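Side-chain contacts in histone-lysine N-methyltransferase family member SUVH9 (Arabidopsis thaliana, PDB 4NJ5), which acts in gene and transposon silencing and, lacking methyltransferase activity, probably binds methylated DNA and recruits RNA polymerase V to chromatin in RNA-directed DNA methylation: residues 319-324 and 329-334; 28-33 and 51-56. One frame throughout, in Å; residues are numbered along the deposited sequence.

Interaction 1 of 2, residues 319-324 and 329-334; sequences SGEIAY and TLIRQK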
# COMPACT_ATOMS: atom_id res chain seq x y z
N SER A 319 21.45 -15.28 3.29
CA SER A 319 20.92 -16.62 3.53
C SER A 319 20.33 -17.28 2.28
O SER A 319 19.40 -18.08 2.38
CB SER A 319 19.87 -16.60 4.65
OG SER A 319 20.45 -16.22 5.88
N GLY A 320 20.88 -16.94 1.13
CA GLY A 320 20.45 -17.54 -0.12
C GLY A 320 19.31 -16.83 -0.82
O GLY A 320 18.83 -17.29 -1.85
N GLU A 321 18.88 -15.69 -0.28
CA GLU A 321 17.78 -14.97 -0.90
C GLU A 321 17.92 -13.45 -0.81
O GLU A 321 17.89 -12.89 0.28
CB GLU A 321 16.43 -15.40 -0.32
CG GLU A 321 15.23 -14.88 -1.10
CD GLU A 321 13.91 -15.12 -0.39
OE1 GLU A 321 13.89 -15.06 0.85
OE2 GLU A 321 12.91 -15.37 -1.09
N ILE A 322 18.09 -12.81 -1.96
CA ILE A 322 18.13 -11.36 -2.04
C ILE A 322 16.82 -10.79 -1.50
O ILE A 322 15.74 -11.21 -1.90
CB ILE A 322 18.33 -10.88 -3.49
CG1 ILE A 322 19.64 -11.44 -4.06
CG2 ILE A 322 18.34 -9.37 -3.56
CD1 ILE A 322 20.87 -10.77 -3.51
N ALA A 323 16.93 -9.83 -0.58
CA ALA A 323 15.77 -9.31 0.14
C ALA A 323 14.65 -8.76 -0.75
O ALA A 323 13.48 -8.83 -0.38
CB ALA A 323 16.21 -8.26 1.15
N TYR A 324 15.00 -8.21 -1.91
CA TYR A 324 14.02 -7.49 -2.71
C TYR A 324 13.80 -8.08 -4.09
O TYR A 324 14.69 -8.73 -4.64
CB TYR A 324 14.44 -6.02 -2.87
CG TYR A 324 15.04 -5.42 -1.62
CD1 TYR A 324 14.24 -4.79 -0.67
CD2 TYR A 324 16.41 -5.45 -1.41
CE1 TYR A 324 14.80 -4.23 0.46
CE2 TYR A 324 16.97 -4.89 -0.28
CZ TYR A 324 16.16 -4.28 0.65
OH TYR A 324 16.72 -3.72 1.78
N THR A 329 10.77 -4.11 -3.99
CA THR A 329 9.81 -4.49 -2.96
C THR A 329 10.34 -5.62 -2.07
O THR A 329 10.87 -6.61 -2.56
CB THR A 329 8.47 -4.94 -3.60
OG1 THR A 329 8.04 -3.94 -4.53
CG2 THR A 329 7.40 -5.13 -2.54
N LEU A 330 10.19 -5.46 -0.76
CA LEU A 330 10.57 -6.50 0.18
C LEU A 330 9.75 -7.76 -0.07
O LEU A 330 8.53 -7.70 -0.15
CB LEU A 330 10.39 -6.04 1.63
CG LEU A 330 10.84 -7.04 2.70
CD1 LEU A 330 12.35 -7.23 2.66
CD2 LEU A 330 10.39 -6.64 4.10
N ILE A 331 10.43 -8.90 -0.19
CA ILE A 331 9.76 -10.17 -0.43
C ILE A 331 9.24 -10.80 0.87
O ILE A 331 8.07 -11.16 0.97
CB ILE A 331 10.69 -11.17 -1.16
CG1 ILE A 331 11.14 -10.59 -2.50
CG2 ILE A 331 9.98 -12.50 -1.36
CD1 ILE A 331 12.23 -11.40 -3.20
N ARG A 332 10.13 -10.91 1.86
CA ARG A 332 9.77 -11.41 3.18
C ARG A 332 10.63 -10.72 4.25
O ARG A 332 11.68 -10.18 3.93
CB ARG A 332 9.97 -12.93 3.25
CG ARG A 332 11.41 -13.39 3.00
CD ARG A 332 11.50 -14.91 2.97
NE ARG A 332 10.21 -15.51 2.60
CZ ARG A 332 9.83 -15.79 1.36
NH1 ARG A 332 10.64 -15.56 0.34
NH2 ARG A 332 8.64 -16.32 1.15
N GLN A 333 10.18 -10.75 5.50
CA GLN A 333 10.98 -10.25 6.62
C GLN A 333 12.24 -11.10 6.82
O GLN A 333 12.22 -12.31 6.60
CB GLN A 333 10.17 -10.25 7.93
CG GLN A 333 9.04 -9.23 8.02
CD GLN A 333 8.43 -9.16 9.41
OE1 GLN A 333 9.10 -9.41 10.41
NE2 GLN A 333 7.14 -8.82 9.48
N LYS A 334 13.33 -10.46 7.23
CA LYS A 334 14.57 -11.16 7.61
C LYS A 334 15.23 -10.41 8.77
O LYS A 334 15.02 -9.22 8.92
CB LYS A 334 15.52 -11.34 6.40
CG LYS A 334 15.34 -10.35 5.27
CD LYS A 334 15.41 -11.06 3.90
CE LYS A 334 16.62 -11.99 3.79
NZ LYS A 334 17.91 -11.23 3.70
O HOH W 1 13.09 -10.52 1.54

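Interaction 2 of 2, residues 28-33 and 51-56; sequences MFLMME and AGKAGS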
# COMPACT_ATOMS: atom_id res chain seq x y z
N MET A 28 4.01 -11.39 -6.49
CA MET A 28 5.45 -11.16 -6.44
C MET A 28 6.24 -12.43 -6.77
O MET A 28 7.28 -12.38 -7.42
CB MET A 28 5.87 -10.58 -5.09
CG MET A 28 5.40 -9.14 -4.89
SD MET A 28 5.74 -8.50 -3.24
CE MET A 28 7.53 -8.63 -3.20
N PHE A 29 5.72 -13.58 -6.33
CA PHE A 29 6.38 -14.85 -6.60
C PHE A 29 6.36 -15.20 -8.08
O PHE A 29 7.37 -15.64 -8.64
CB PHE A 29 5.73 -15.98 -5.80
CG PHE A 29 6.21 -17.35 -6.20
CD1 PHE A 29 7.46 -17.80 -5.80
CD2 PHE A 29 5.42 -18.18 -6.98
CE1 PHE A 29 7.91 -19.05 -6.16
CE2 PHE A 29 5.87 -19.44 -7.35
CZ PHE A 29 7.12 -19.87 -6.94
N LEU A 30 5.20 -15.02 -8.72
CA LEU A 30 5.06 -15.27 -10.15
C LEU A 30 5.99 -14.36 -10.94
O LEU A 30 6.61 -14.78 -11.95
CB LEU A 30 3.62 -15.03 -10.58
CG LEU A 30 2.62 -16.01 -9.98
CD1 LEU A 30 1.19 -15.66 -10.36
CD2 LEU A 30 2.96 -17.43 -10.42
N MET A 31 6.11 -13.12 -10.47
CA MET A 31 7.06 -12.17 -11.07
C MET A 31 8.52 -12.61 -10.88
O MET A 31 9.33 -12.48 -11.80
CB MET A 31 6.82 -10.75 -10.53
CG MET A 31 5.37 -10.30 -10.60
SD MET A 31 5.12 -8.57 -11.01
CE MET A 31 4.75 -8.75 -12.75
N MET A 32 8.87 -13.12 -9.71
CA MET A 32 10.24 -13.58 -9.52
C MET A 32 10.53 -14.79 -10.40
O MET A 32 11.62 -14.93 -10.95
CB MET A 32 10.51 -13.90 -8.04
CG MET A 32 10.73 -12.67 -7.17
SD MET A 32 12.21 -11.75 -7.67
CE MET A 32 13.50 -12.90 -7.20
N GLU A 33 9.53 -15.64 -10.57
CA GLU A 33 9.70 -16.86 -11.36
C GLU A 33 9.91 -16.53 -12.82
O GLU A 33 10.81 -17.09 -13.47
CB GLU A 33 8.51 -17.81 -11.17
CG GLU A 33 8.48 -18.53 -9.82
CD GLU A 33 9.76 -19.31 -9.52
OE1 GLU A 33 9.80 -20.53 -9.82
OE2 GLU A 33 10.71 -18.72 -8.98
N ALA A 51 -1.02 -10.60 -12.29
CA ALA A 51 -2.12 -10.31 -11.38
C ALA A 51 -3.29 -11.27 -11.63
O ALA A 51 -3.85 -11.84 -10.70
CB ALA A 51 -2.56 -8.88 -11.54
N GLY A 52 -3.63 -11.43 -12.91
CA GLY A 52 -4.71 -12.33 -13.30
C GLY A 52 -4.41 -13.77 -12.93
O GLY A 52 -5.29 -14.51 -12.48
N LYS A 53 -3.15 -14.17 -13.11
CA LYS A 53 -2.75 -15.52 -12.76
C LYS A 53 -2.83 -15.76 -11.25
O LYS A 53 -3.30 -16.81 -10.81
CB LYS A 53 -1.34 -15.82 -13.27
CG LYS A 53 -1.00 -17.30 -13.24
CD LYS A 53 -2.09 -18.11 -13.92
CE LYS A 53 -1.68 -19.57 -14.10
NZ LYS A 53 -1.41 -20.23 -12.80
N ALA A 54 -2.38 -14.77 -10.48
CA ALA A 54 -2.48 -14.85 -9.02
C ALA A 54 -3.94 -15.01 -8.61
O ALA A 54 -4.28 -15.84 -7.76
CB ALA A 54 -1.87 -13.62 -8.38
N GLY A 55 -4.81 -14.22 -9.24
CA GLY A 55 -6.24 -14.36 -9.03
C GLY A 55 -6.78 -15.75 -9.30
O GLY A 55 -7.45 -16.33 -8.45
N SER A 56 -6.48 -16.31 -10.47
CA SER A 56 -7.02 -17.61 -10.85
C SER A 56 -6.50 -18.74 -9.95
O SER A 56 -7.23 -19.67 -9.60
CB SER A 56 -6.71 -17.93 -12.32
OG SER A 56 -5.34 -18.23 -12.51

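Interaction 1 of 2, residues 319-324 and 329-334
Tyr324 and Leu330 form a single beta bridge, their CA atoms 4.6 Å apart, and the neighbouring Ile331 N donates a nearly straight hydrogen bond to Ala323 O (3.1 Å). The same carbonyl takes a second bond from a water, which in turn accepts from Arg332 N, so the backbones stay linked where they spread apart. Beyond the water, Arg332 and Glu321 form a salt bridge: their flat groups lie 11° from coplanar, with OE2 at the guanidinium edge, 2.7 Å from NH1. Both bonds of NH1 to the carboxylate are weak. Glu321 reaches the guanidinium on an extended chain, CG anti to N (chi1 -169°), while OE1 also sits 3.2 Å from Arg332 CD. An alanine in place of Arg332 would probably leave the Glu321 carboxylate without its positive mate and free to turn. Ile331 CD1 lies 3.7 Å from Ile322 O, and Lys334 CD packs against Ala323 CB. The contact belongs to the pre-SET loop after helix 313-317, with the Ile322 side chain lying beside the zinc ligands Cys308 and Cys314; Tyr324 and Leu330 pack on Ile337 of strand 337-338 and Phe489 of strand 485-490.

Interaction 2 of 2, residues 28-33 and 51-56
Leu30 of helix 8-35 reaches across to Lys53 and Ala54 of helix 46-60, and one methyl group makes all the close contacts between the two segments. Its CB leaves the backbone toward the opposing helix but stays short of it. CG, anti to the carbonyl carbon (chi1 -66°), carries the chain onward and still touches nothing there. At the fork the branches part company. CD1 continues the chain in extended form, chi2 176°, and ends against the other backbone, 3.7 Å from Ala54 N. It also lies 3.9 Å from Lys53 CB and 4.2 Å from Ala54 CB, so the methyl sits where the two residues join. CD2 turns off and remains 4.9 Å from Lys53 CG, its nearest atom in the facing segment.

Lys53 offers only the aliphatic start of its side chain, crossing Leu30 at about a right angle, and its chain then bends away beyond CG, at an exposed position. Behind the contact, Ser56 OG donates to Lys53 O over 3.0 Å, spending the hydroxyl on its own helix. This is plain apolar helix-helix packing. Leu30 is further flanked by Lys50 and Met57 of helix 46-60, while the buried Ala54 also touches Tyr23 and Arg27 of helix 8-35, and Gly55 O accepts a hydrogen bond from Trp64.

How the interactions relate
The two interactions differ in place and in chemistry. Interaction 1 is largely buried inside the pre-SET region, close to the zinc cluster, and joins two parts of one loop through one backbone hydrogen bond, a bridging water and a salt bridge. Interaction 2, only partly buried and far from the zinc sites, relies on a single leucine methyl between two long helices near the start of the chain, and covers about a quarter as much surface. Their centres are about 17 Å apart, yet they touch: Met28 CE, on the same helix as Leu30, packs 3.3 Å from Leu330 O and also meets Thr329 CG2. Helix 8-35 therefore faces helix 46-60 and the pre-SET loop.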